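Long-range contacts in mandelate racemase/muconate lactonizing enzyme family protein (Roseovarius sp. TM1035, PDB 3T9P), which is probably an isomerase or related enzyme of the mandelate racemase/muconate lactonizing enzyme family, its exact substrate and reaction not established: residues 23-28 / 72-77; 28-33 / 60-65; 167-172 / 203-208; 252-257 / 274-279. All blocks are in the same frame, centred on the assembly; numbering follows the deposited sequence.

From the N terminus, the chain first closes a loop at interaction 2, where strand 25-32 meets helix 58-73. Interaction 1 joins the same two elements at their other ends, so its longer loop encloses that of interaction 2, and both use Leu28. Together they fix the helix along the sheet of the N-terminal domain. Interactions 3 and 4 follow in series, each closing a beta-alpha-beta unit of the C-terminal barrel domain. Their centres are 13 Å apart, and Asn207 ND2 packs 4.0 Å from Glu257 OE1. The two domains keep their contacts well separated: the centres of interactions 1 and 3 lie 42 Å apart.

Interaction 1: 23-28 / 72-77; sequences MRIARL and HALGTD
Arg24 curls its side chain over the backbone of Gly75 to Asp77, and the bends at chi2 and chi3 bring NE within 3.1 Å of Gly75 O, a hydrogen bond lying in the guanidinium plane; NH2 adds a weak one. Asp77 N sits over the centre of one guanidinium face. Next, Ile25 ties its backbone down twice: Ile25 N gives to Thr76 O and Ile25 O takes Gly75 N, each at 2.8 Å. Its side chain lies beside Thr76, with CD1 3.5 Å from Thr76 OG1, while CG2 meets Leu74 CD2 at 4.1 Å. An alanine here would keep both backbone bonds but is likely to leave a gap beside Thr76 and Leu74. Thr76 OG1 itself donates to Ala73 O at 2.7 Å, bracing the type II turn from Ala73 to Thr76, which begins at the last helix residue. Leu74 CD2 reaches back to Ala26 O, and Leu28 CD1 rests on Ala73 CB at 4.1 Å. The contact fastens the exit of helix 58-73 to the start of strand 25-32. Helix 98-119 packs on Ile25, Leu28 and Ala73, strand 37-43 lies alongside through Val41, and Thr84 of helix 82-91 touches Thr76.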
loop_
_atom_site.group_PDB
_atom_site.type_symbol
_atom_site.label_atom_id
_atom_site.label_comp_id
_atom_site.label_asym_id
_atom_site.label_seq_id
_atom_site.Cartn_x
_atom_site.Cartn_y
_atom_site.Cartn_z
ATOM N N MET A 23 23.321 -19.629 10.165
ATOM C CA MET A 23 23.321 -18.443 11.078
ATOM C C MET A 23 21.975 -17.679 11.092
ATOM O O MET A 23 21.188 -17.806 10.141
ATOM C CB MET A 23 24.482 -17.501 10.741
ATOM C CG MET A 23 24.689 -17.217 9.291
ATOM S SD MET A 23 26.070 -16.027 9.071
ATOM C CE MET A 23 27.413 -16.883 9.820
ATOM N N ARG A 24 21.766 -16.909 12.142
ATOM C CA ARG A 24 20.461 -16.334 12.440
ATOM C C ARG A 24 20.682 -14.855 12.525
ATOM O O ARG A 24 21.744 -14.417 12.952
ATOM C CB ARG A 24 19.931 -16.823 13.828
ATOM C CG ARG A 24 19.640 -18.385 14.021
ATOM C CD ARG A 24 19.071 -19.156 12.801
ATOM N NE ARG A 24 17.613 -19.179 12.812
ATOM C CZ ARG A 24 16.809 -19.967 12.070
ATOM N NH1 ARG A 24 17.289 -20.871 11.176
ATOM N NH2 ARG A 24 15.475 -19.833 12.224
ATOM N N ILE A 25 19.642 -14.057 12.235
ATOM C CA ILE A 25 19.736 -12.595 12.430
ATOM C C ILE A 25 19.763 -12.187 13.945
ATOM O O ILE A 25 18.793 -12.451 14.694
ATOM C CB ILE A 25 18.533 -11.795 11.681
ATOM C CG1 ILE A 25 18.582 -12.175 10.225
ATOM C CG2 ILE A 25 18.674 -10.248 11.945
ATOM C CD1 ILE A 25 17.383 -11.787 9.350
ATOM N N ALA A 26 20.776 -11.440 14.337
ATOM C CA ALA A 26 20.885 -10.954 15.703
ATOM C C ALA A 26 20.517 -9.512 15.979
ATOM O O ALA A 26 20.012 -9.212 17.003
ATOM C CB ALA A 26 22.255 -11.238 16.253
ATOM N N ARG A 27 20.727 -8.637 15.069
ATOM C CA ARG A 27 20.654 -7.207 15.239
ATOM C C ARG A 27 20.334 -6.502 13.919
ATOM O O ARG A 27 20.776 -6.915 12.864
ATOM C CB ARG A 27 21.965 -6.670 15.816
ATOM C CG ARG A 27 21.961 -5.172 16.074
ATOM C CD ARG A 27 23.162 -4.675 16.863
ATOM N NE ARG A 27 23.173 -5.194 18.228
ATOM C CZ ARG A 27 24.005 -6.128 18.662
ATOM N NH1 ARG A 27 24.905 -6.653 17.840
ATOM N NH2 ARG A 27 23.945 -6.542 19.922
ATOM N N LEU A 28 19.510 -5.523 13.991
ATOM C CA LEU A 28 19.160 -4.692 12.858
ATOM C C LEU A 28 19.191 -3.243 13.292
ATOM O O LEU A 28 18.508 -2.891 14.177
ATOM C CB LEU A 28 17.797 -5.064 12.258
ATOM C CG LEU A 28 17.714 -6.382 11.478
ATOM C CD1 LEU A 28 16.365 -6.896 11.321
ATOM C CD2 LEU A 28 18.410 -6.406 10.152
ATOM N N HIS A 72 9.827 -9.486 13.279
ATOM C CA HIS A 72 9.592 -10.741 12.666
ATOM C C HIS A 72 10.889 -11.334 12.123
ATOM O O HIS A 72 10.955 -12.545 11.890
ATOM C CB HIS A 72 8.562 -10.595 11.509
ATOM C CG HIS A 72 7.304 -9.932 11.956
ATOM N ND1 HIS A 72 6.491 -10.479 12.924
ATOM C CD2 HIS A 72 6.744 -8.755 11.609
ATOM C CE1 HIS A 72 5.503 -9.634 13.196
ATOM N NE2 HIS A 72 5.616 -8.596 12.383
ATOM N N ALA A 73 11.883 -10.494 11.861
ATOM C CA ALA A 73 13.111 -10.977 11.218
ATOM C C ALA A 73 14.190 -11.411 12.257
ATOM O O ALA A 73 14.966 -12.266 11.950
ATOM C CB ALA A 73 13.721 -9.879 10.352
ATOM N N LEU A 74 14.253 -10.783 13.416
ATOM C CA LEU A 74 15.182 -11.213 14.507
ATOM C C LEU A 74 15.061 -12.723 14.784
ATOM O O LEU A 74 13.910 -13.255 14.851
ATOM C CB LEU A 74 14.871 -10.409 15.785
ATOM C CG LEU A 74 15.322 -8.963 15.629
ATOM C CD1 LEU A 74 14.943 -8.170 16.818
ATOM C CD2 LEU A 74 16.848 -8.686 15.291
ATOM N N GLY A 75 16.205 -13.422 14.851
ATOM C CA GLY A 75 16.251 -14.854 15.179
ATOM C C GLY A 75 15.960 -15.728 14.000
ATOM O O GLY A 75 15.952 -16.978 14.148
ATOM N N THR A 76 15.712 -15.155 12.811
ATOM C CA THR A 76 15.414 -16.006 11.657
ATOM C C THR A 76 16.702 -16.319 10.851
ATOM O O THR A 76 17.704 -15.675 11.096
ATOM C CB THR A 76 14.319 -15.364 10.661
ATOM O OG1 THR A 76 14.886 -14.195 10.078
ATOM C CG2 THR A 76 13.020 -15.029 11.430
ATOM N N ASP A 77 16.615 -17.215 9.847
ATOM C CA ASP A 77 17.758 -17.647 8.995
ATOM C C ASP A 77 18.287 -16.468 8.177
ATOM O O ASP A 77 17.560 -15.953 7.268
ATOM C CB ASP A 77 17.247 -18.814 8.093
ATOM C CG ASP A 77 18.325 -19.444 7.238
ATOM O OD1 ASP A 77 19.488 -18.932 7.105
ATOM O OD2 ASP A 77 17.981 -20.508 6.651
HETATM O O HOH W 1 21.635 -20.252 8.037
#

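Interaction 2: 28-33 / 60-65; sequences LETFCN and ITCTIF
Thr30 sets its methyl over the face of the Phe65 ring, at the middle of a helix-on-sheet packing in the N-terminal alpha+beta domain of this enolase-superfamily protein. Strand 28-32 and helix 60-65 run nearly antiparallel, their axes 9.2 Å apart, and alternate strand residues, Leu28, Thr30 and Cys32, turn toward the helix. The methyl carbon Thr30 CG2 stands 4.1 Å from the Phe65 centroid, 27° off the ring normal, a CH-pi contact. Phe65 reaches it with CG anti to the backbone N (chi1 177°), which carries the ring out over the strand. Leu28 comes from another direction: its CB meets Phe65 CE2 at 3.9 Å in the ring plane, at the edge. A serine in place of Phe65 would probably leave the Thr30 methyl without its aromatic partner and open a gap beside Leu28. On the other branch of Thr30, OG1 occupies the position between backbone N and carbonyl carbon (chi1 61°) and is hydrogen-bonded with His66 NE2, one residue beyond the helix segment. Val39 of strand 37-43 touches both Thr30 and Phe65, and the outer side of the helix packs on the second subunit. Further along, Cys62 inserts its sulfur between two strand side chains: SG lies 3.8 Å from Thr30 CB and 3.8 Å from Cys32 CB.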
loop_
_atom_site.group_PDB
_atom_site.type_symbol
_atom_site.label_atom_id
_atom_site.label_comp_id
_atom_site.label_asym_id
_atom_site.label_seq_id
_atom_site.Cartn_x
_atom_site.Cartn_y
_atom_site.Cartn_z
ATOM N N LEU A 28 19.510 -5.523 13.991
ATOM C CA LEU A 28 19.160 -4.692 12.858
ATOM C C LEU A 28 19.191 -3.243 13.292
ATOM O O LEU A 28 18.508 -2.891 14.177
ATOM C CB LEU A 28 17.797 -5.064 12.258
ATOM C CG LEU A 28 17.714 -6.382 11.478
ATOM C CD1 LEU A 28 16.365 -6.896 11.321
ATOM C CD2 LEU A 28 18.410 -6.406 10.152
ATOM N N GLU A 29 20.000 -2.457 12.614
ATOM C CA GLU A 29 20.196 -1.069 12.871
ATOM C C GLU A 29 19.864 -0.186 11.661
ATOM O O GLU A 29 20.184 -0.518 10.581
ATOM C CB GLU A 29 21.647 -0.817 13.253
ATOM C CG GLU A 29 22.149 -1.493 14.430
ATOM C CD GLU A 29 23.657 -1.548 14.460
ATOM O OE1 GLU A 29 24.215 -2.331 13.725
ATOM O OE2 GLU A 29 24.226 -0.815 15.219
ATOM N N THR A 30 19.231 0.942 11.906
ATOM C CA THR A 30 18.944 1.935 10.909
ATOM C C THR A 30 19.582 3.305 11.227
ATOM O O THR A 30 19.647 3.716 12.345
ATOM C CB THR A 30 17.414 2.140 10.706
ATOM O OG1 THR A 30 16.818 2.578 11.920
ATOM C CG2 THR A 30 16.737 0.837 10.158
ATOM N N PHE A 31 20.054 3.968 10.202
ATOM C CA PHE A 31 20.614 5.277 10.281
ATOM C C PHE A 31 19.891 6.069 9.198
ATOM O O PHE A 31 20.045 5.786 8.055
ATOM C CB PHE A 31 22.124 5.260 9.965
ATOM C CG PHE A 31 22.963 4.350 10.825
ATOM C CD1 PHE A 31 22.955 3.011 10.661
ATOM C CD2 PHE A 31 23.832 4.849 11.721
ATOM C CE1 PHE A 31 23.745 2.211 11.417
ATOM C CE2 PHE A 31 24.589 4.037 12.466
ATOM C CZ PHE A 31 24.533 2.722 12.317
ATOM N N CYS A 32 19.144 7.082 9.579
ATOM C CA CYS A 32 18.343 7.858 8.648
ATOM C C CYS A 32 18.336 9.367 8.806
ATOM O O CYS A 32 18.723 9.876 9.793
ATOM C CB CYS A 32 16.898 7.362 8.711
ATOM S SG CYS A 32 16.176 7.379 10.368
ATOM N N ASN A 33 17.897 10.005 7.752
ATOM C CA ASN A 33 17.405 11.347 7.672
ATOM C C ASN A 33 16.076 11.256 6.911
ATOM O O ASN A 33 15.631 10.178 6.665
ATOM C CB ASN A 33 18.358 12.386 7.146
ATOM C CG ASN A 33 18.732 12.214 5.686
ATOM O OD1 ASN A 33 18.044 11.651 4.886
ATOM N ND2 ASN A 33 19.869 12.749 5.365
ATOM N N ILE A 60 10.100 8.056 8.302
ATOM C CA ILE A 60 8.844 7.310 8.630
ATOM C C ILE A 60 9.099 5.839 8.314
ATOM O O ILE A 60 8.725 4.924 9.092
ATOM C CB ILE A 60 7.682 7.905 7.808
ATOM C CG1 ILE A 60 7.471 9.392 8.223
ATOM C CG2 ILE A 60 6.353 7.003 8.057
ATOM C CD1 ILE A 60 6.336 10.096 7.276
ATOM N N THR A 61 9.691 5.591 7.160
ATOM C CA THR A 61 9.939 4.231 6.787
ATOM C C THR A 61 10.797 3.480 7.844
ATOM O O THR A 61 10.597 2.278 8.111
ATOM C CB THR A 61 10.671 4.244 5.426
ATOM O OG1 THR A 61 9.810 4.818 4.438
ATOM C CG2 THR A 61 10.999 2.781 5.001
ATOM N N CYS A 62 11.768 4.175 8.474
ATOM C CA CYS A 62 12.634 3.482 9.506
ATOM C C CYS A 62 11.875 3.252 10.818
ATOM O O CYS A 62 12.041 2.220 11.449
ATOM C CB CYS A 62 14.001 4.259 9.737
ATOM S SG CYS A 62 15.194 4.010 8.313
ATOM N N THR A 63 10.948 4.112 11.149
ATOM C CA THR A 63 10.076 3.862 12.266
ATOM C C THR A 63 9.251 2.585 12.004
ATOM O O THR A 63 9.128 1.742 12.829
ATOM C CB THR A 63 9.112 5.026 12.472
ATOM O OG1 THR A 63 9.832 6.208 12.798
ATOM C CG2 THR A 63 8.090 4.686 13.530
ATOM N N ILE A 64 8.755 2.475 10.788
ATOM C CA ILE A 64 8.030 1.318 10.329
ATOM C C ILE A 64 8.900 0.048 10.327
ATOM O O ILE A 64 8.443 -0.993 10.681
ATOM C CB ILE A 64 7.403 1.553 8.953
ATOM C CG1 ILE A 64 6.314 2.600 9.045
ATOM C CG2 ILE A 64 6.919 0.239 8.350
ATOM C CD1 ILE A 64 5.720 3.021 7.808
ATOM N N PHE A 65 10.155 0.191 9.938
ATOM C CA PHE A 65 11.066 -0.929 9.869
ATOM C C PHE A 65 11.169 -1.527 11.254
ATOM O O PHE A 65 11.035 -2.691 11.430
ATOM C CB PHE A 65 12.455 -0.445 9.428
ATOM C CG PHE A 65 13.498 -1.499 9.398
ATOM C CD1 PHE A 65 13.767 -2.169 8.243
ATOM C CD2 PHE A 65 14.230 -1.828 10.525
ATOM C CE1 PHE A 65 14.705 -3.133 8.211
ATOM C CE2 PHE A 65 15.207 -2.794 10.488
ATOM C CZ PHE A 65 15.435 -3.439 9.362
#

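Interaction 3: 167-172 / 203-208; sequences KWRVGA and LVDGNS
Asp205, Val204 and Lys167 bury the greatest areas where two parallel barrel strands pair through Trp168 N to Leu203 O, Asp205 N to Trp168 O and Val170 N to Asp205 O. Asp205 works with both ends of its carboxylate. OD2 forms a salt bridge to Arg169 NH2 at 3.0 Å, the two side chains lying alongside each other, while OD1 receives Asn207 N at 2.7 Å, closing an Asx turn. The same Arg169 NH2 gives a hydrogen bond of 2.9 Å to Asn207 OD1, in the amide plane and on a lone pair, so one nitrogen links strand end and turn. In enolase-superfamily barrels an acidic residue at this strand end is typically a metal ligand.

Val204 points to the face that carries Trp168, opposite Lys167, Arg169 and Asp205. Its CG1 stands over the five-membered ring of Trp168, 3.8 Å from the centroid and 14° off the normal, and its CG2 touches Val170 CG2 at 4.1 Å. Lys167 crosses Leu203 with CB against CB at 3.6 Å, then bends at chi3 (91°), and NZ is hydrogen-bonded to Tyr137 and salt-bridged to Glu231; Asp205 OD2 remains 4.0 Å from that nitrogen, beyond a salt bridge.

The strands are joined by helix 184-196 in a beta-alpha-beta unit, and this helix packs on Trp168 and Val170. Strand 132-139 pairs with 165-169, and strand 229-231 with 201-205.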
loop_
_atom_site.group_PDB
_atom_site.type_symbol
_atom_site.label_atom_id
_atom_site.label_comp_id
_atom_site.label_asym_id
_atom_site.label_seq_id
_atom_site.Cartn_x
_atom_site.Cartn_y
_atom_site.Cartn_z
ATOM N N LYS A 167 16.519 9.869 -21.461
ATOM C CA LYS A 167 15.106 9.966 -21.158
ATOM C C LYS A 167 14.841 11.362 -20.558
ATOM O O LYS A 167 15.592 11.803 -19.718
ATOM C CB LYS A 167 14.727 8.944 -20.073
ATOM C CG LYS A 167 13.144 8.996 -19.832
ATOM C CD LYS A 167 12.768 7.723 -18.996
ATOM C CE LYS A 167 12.823 8.011 -17.503
ATOM N NZ LYS A 167 12.406 6.737 -16.813
ATOM N N TRP A 168 13.785 11.985 -21.047
ATOM C CA TRP A 168 13.257 13.237 -20.508
ATOM C C TRP A 168 11.733 13.179 -20.316
ATOM O O TRP A 168 11.098 12.099 -20.442
ATOM C CB TRP A 168 13.713 14.401 -21.467
ATOM C CG TRP A 168 13.254 14.449 -22.864
ATOM C CD1 TRP A 168 12.285 15.298 -23.373
ATOM C CD2 TRP A 168 13.700 13.631 -23.990
ATOM N NE1 TRP A 168 12.196 15.132 -24.743
ATOM C CE2 TRP A 168 13.055 14.120 -25.130
ATOM C CE3 TRP A 168 14.703 12.637 -24.151
ATOM C CZ2 TRP A 168 13.247 13.549 -26.400
ATOM C CZ3 TRP A 168 14.940 12.102 -25.397
ATOM C CH2 TRP A 168 14.248 12.629 -26.554
ATOM N N ARG A 169 11.157 14.329 -19.919
ATOM C CA ARG A 169 9.766 14.353 -19.448
ATOM C C ARG A 169 8.849 15.048 -20.380
ATOM O O ARG A 169 9.221 16.077 -20.981
ATOM C CB ARG A 169 9.606 15.052 -18.092
ATOM C CG ARG A 169 10.558 14.513 -16.988
ATOM C CD ARG A 169 10.204 13.126 -16.513
ATOM N NE ARG A 169 11.382 12.406 -16.045
ATOM C CZ ARG A 169 11.372 11.211 -15.480
ATOM N NH1 ARG A 169 12.542 10.616 -15.197
ATOM N NH2 ARG A 169 10.202 10.596 -15.201
ATOM N N VAL A 170 7.647 14.494 -20.480
ATOM C CA VAL A 170 6.543 15.153 -21.155
ATOM C C VAL A 170 5.348 15.273 -20.179
ATOM O O VAL A 170 5.351 14.645 -19.115
ATOM C CB VAL A 170 6.116 14.421 -22.477
ATOM C CG1 VAL A 170 7.270 14.386 -23.440
ATOM C CG2 VAL A 170 5.679 12.925 -22.140
ATOM N N GLY A 171 4.398 16.114 -20.574
ATOM C CA GLY A 171 3.171 16.339 -19.837
ATOM C C GLY A 171 3.619 16.942 -18.491
ATOM O O GLY A 171 4.701 17.507 -18.379
ATOM N N ALA A 172 2.692 16.872 -17.540
ATOM C CA ALA A 172 2.848 17.254 -16.088
ATOM C C ALA A 172 2.523 16.012 -15.257
ATOM O O ALA A 172 1.614 15.220 -15.599
ATOM C CB ALA A 172 1.942 18.485 -15.755
ATOM N N LEU A 203 13.932 8.141 -24.891
ATOM C CA LEU A 203 12.893 7.624 -24.037
ATOM C C LEU A 203 12.222 8.879 -23.506
ATOM O O LEU A 203 12.870 9.923 -23.299
ATOM C CB LEU A 203 13.525 6.891 -22.824
ATOM C CG LEU A 203 14.353 5.634 -23.057
ATOM C CD1 LEU A 203 15.800 5.935 -23.510
ATOM C CD2 LEU A 203 14.428 4.739 -21.791
ATOM N N VAL A 204 10.945 8.815 -23.246
ATOM C CA VAL A 204 10.257 9.845 -22.448
ATOM C C VAL A 204 9.294 9.245 -21.425
ATOM O O VAL A 204 8.919 8.127 -21.574
ATOM C CB VAL A 204 9.576 10.950 -23.243
ATOM C CG1 VAL A 204 10.513 11.618 -24.180
ATOM C CG2 VAL A 204 8.389 10.453 -23.865
ATOM N N ASP A 205 8.982 10.014 -20.381
ATOM C CA ASP A 205 8.079 9.594 -19.358
ATOM C C ASP A 205 7.001 10.634 -19.201
ATOM O O ASP A 205 7.269 11.806 -19.067
ATOM C CB ASP A 205 8.857 9.329 -18.052
ATOM C CG ASP A 205 8.061 8.641 -16.974
ATOM O OD1 ASP A 205 6.847 8.564 -16.980
ATOM O OD2 ASP A 205 8.736 8.175 -16.093
ATOM N N GLY A 206 5.790 10.157 -19.241
ATOM C CA GLY A 206 4.645 10.978 -19.037
ATOM C C GLY A 206 4.169 11.039 -17.591
ATOM O O GLY A 206 3.261 11.712 -17.302
ATOM N N ASN A 207 4.787 10.282 -16.716
ATOM C CA ASN A 207 4.343 10.212 -15.295
ATOM C C ASN A 207 2.843 10.412 -15.046
ATOM O O ASN A 207 2.468 11.290 -14.257
ATOM C CB ASN A 207 5.192 11.188 -14.427
ATOM C CG ASN A 207 6.638 10.790 -14.434
ATOM O OD1 ASN A 207 7.434 11.327 -15.208
ATOM N ND2 ASN A 207 6.999 9.826 -13.595
ATOM N N SER A 208 2.022 9.578 -15.695
ATOM C CA SER A 208 0.602 9.456 -15.397
ATOM C C SER A 208 -0.238 10.619 -15.910
ATOM O O SER A 208 -1.358 10.845 -15.423
ATOM C CB SER A 208 0.300 9.191 -13.877
ATOM O OG SER A 208 0.682 7.886 -13.425
HETATM O O HOH W 2 9.446 8.351 -12.648
#

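Interaction 4: 252-257 / 274-279; sequences DVAGGE and VDIVQP
Asp275 reaches across to Val253 of strand 252-255, and its side chain is worth following outward. CB lies 3.3 Å from Val253 O and 3.9 Å from Asp252 OD1. Asp275 CG, anti to the carbonyl carbon (chi1 -66°), lies 3.8 Å from Val253 N. At the tip OD2 accepts Val253 N at 2.9 Å through its anti lone pair, in a fairly straight bond of 163°, while OD1 pairs with Arg246 of helix 239-248. That arginine probably eases the nearness of the Asp252 carboxylate. Val253 O in turn takes two donors, Asp275 N and Ile276 N. These bonds open the parallel pairing of strands 252-255 and 276-277, joined through helix 262-270 as a beta-alpha-beta unit of the family's barrel. Ile276 crosses Asp252 at about a right angle, its CD1 3.5 Å from Asp252 CB, and Ile276 CB packs on Ala254 CB at 3.8 Å. Gly255 N gives to Ile276 O, and Val274 CG1 lies close beside Gly255, where a side chain on the glycine would be tight. Beyond the strand, Glu257 OE2 forms a salt bridge with Lys94 of the second subunit.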
loop_
_atom_site.group_PDB
_atom_site.type_symbol
_atom_site.label_atom_id
_atom_site.label_comp_id
_atom_site.label_asym_id
_atom_site.label_seq_id
_atom_site.Cartn_x
_atom_site.Cartn_y
_atom_site.Cartn_z
ATOM N N ASP A 252 7.415 1.194 -27.633
ATOM C CA ASP A 252 7.222 0.381 -26.394
ATOM C C ASP A 252 6.606 1.297 -25.311
ATOM O O ASP A 252 7.135 2.379 -25.017
ATOM C CB ASP A 252 8.602 -0.137 -25.934
ATOM C CG ASP A 252 9.214 -1.255 -26.896
ATOM O OD1 ASP A 252 8.396 -2.006 -27.536
ATOM O OD2 ASP A 252 10.486 -1.381 -26.967
ATOM N N VAL A 253 5.473 0.892 -24.782
ATOM C CA VAL A 253 4.894 1.526 -23.619
ATOM C C VAL A 253 5.440 0.734 -22.415
ATOM O O VAL A 253 5.446 -0.535 -22.442
ATOM C CB VAL A 253 3.383 1.538 -23.709
ATOM C CG1 VAL A 253 2.685 2.019 -22.364
ATOM C CG2 VAL A 253 2.946 2.404 -24.906
ATOM N N ALA A 254 6.028 1.468 -21.423
ATOM C CA ALA A 254 6.755 0.833 -20.281
ATOM C C ALA A 254 6.046 1.366 -19.005
ATOM O O ALA A 254 5.456 2.481 -19.015
ATOM C CB ALA A 254 8.160 1.217 -20.271
ATOM N N GLY A 255 6.110 0.603 -17.915
ATOM C CA GLY A 255 5.469 1.035 -16.717
ATOM C C GLY A 255 5.690 0.079 -15.558
ATOM O O GLY A 255 6.233 -1.037 -15.758
ATOM N N GLY A 256 5.374 0.557 -14.353
ATOM C CA GLY A 256 5.338 -0.283 -13.130
ATOM C C GLY A 256 6.125 0.275 -11.939
ATOM O O GLY A 256 6.183 -0.351 -10.918
ATOM N N GLU A 257 6.814 1.397 -12.111
ATOM C CA GLU A 257 7.608 2.060 -11.036
ATOM C C GLU A 257 6.906 2.025 -9.699
ATOM O O GLU A 257 7.557 1.710 -8.671
ATOM C CB GLU A 257 7.891 3.554 -11.433
ATOM C CG GLU A 257 8.378 4.449 -10.302
ATOM C CD GLU A 257 8.545 5.981 -10.660
ATOM O OE1 GLU A 257 7.927 6.478 -11.625
ATOM O OE2 GLU A 257 9.258 6.695 -9.854
ATOM N N VAL A 274 1.570 -3.150 -20.733
ATOM C CA VAL A 274 2.871 -2.689 -21.109
ATOM C C VAL A 274 3.682 -3.631 -21.997
ATOM O O VAL A 274 3.549 -4.807 -21.918
ATOM C CB VAL A 274 3.676 -2.376 -19.850
ATOM C CG1 VAL A 274 2.959 -1.335 -19.008
ATOM C CG2 VAL A 274 3.875 -3.616 -19.052
ATOM N N ASP A 275 4.538 -3.061 -22.813
ATOM C CA ASP A 275 5.552 -3.811 -23.520
ATOM C C ASP A 275 6.820 -4.112 -22.659
ATOM O O ASP A 275 7.593 -5.093 -22.931
ATOM C CB ASP A 275 5.996 -2.955 -24.657
ATOM C CG ASP A 275 4.914 -2.747 -25.658
ATOM O OD1 ASP A 275 4.436 -3.755 -26.209
ATOM O OD2 ASP A 275 4.588 -1.582 -25.965
ATOM N N ILE A 276 7.078 -3.245 -21.634
ATOM C CA ILE A 276 8.331 -3.322 -20.826
ATOM C C ILE A 276 7.982 -3.049 -19.348
ATOM O O ILE A 276 7.239 -2.111 -19.089
ATOM C CB ILE A 276 9.334 -2.250 -21.244
ATOM C CG1 ILE A 276 9.784 -2.420 -22.720
ATOM C CG2 ILE A 276 10.500 -2.195 -20.259
ATOM C CD1 ILE A 276 10.604 -1.336 -23.285
ATOM N N VAL A 277 8.404 -3.920 -18.419
ATOM C CA VAL A 277 8.005 -3.762 -16.972
ATOM C C VAL A 277 9.164 -3.037 -16.269
ATOM O O VAL A 277 10.308 -3.250 -16.652
ATOM C CB VAL A 277 7.706 -5.106 -16.202
ATOM C CG1 VAL A 277 6.448 -5.873 -16.898
ATOM C CG2 VAL A 277 8.883 -5.970 -16.139
ATOM N N GLN A 278 8.844 -2.230 -15.243
ATOM C CA GLN A 278 9.857 -1.295 -14.698
ATOM C C GLN A 278 9.708 -1.259 -13.215
ATOM O O GLN A 278 9.453 -0.186 -12.686
ATOM C CB GLN A 278 9.554 0.139 -15.241
ATOM C CG GLN A 278 9.727 0.158 -16.729
ATOM C CD GLN A 278 9.923 1.522 -17.262
ATOM O OE1 GLN A 278 8.947 2.285 -17.256
ATOM N NE2 GLN A 278 11.166 1.834 -17.809
ATOM N N PRO A 279 9.857 -2.430 -12.524
ATOM C CA PRO A 279 9.782 -2.388 -11.058
ATOM C C PRO A 279 10.937 -1.494 -10.556
ATOM O O PRO A 279 11.977 -1.343 -11.270
ATOM C CB PRO A 279 10.096 -3.876 -10.634
ATOM C CG PRO A 279 10.948 -4.416 -11.754
ATOM C CD PRO A 279 10.328 -3.737 -13.032
#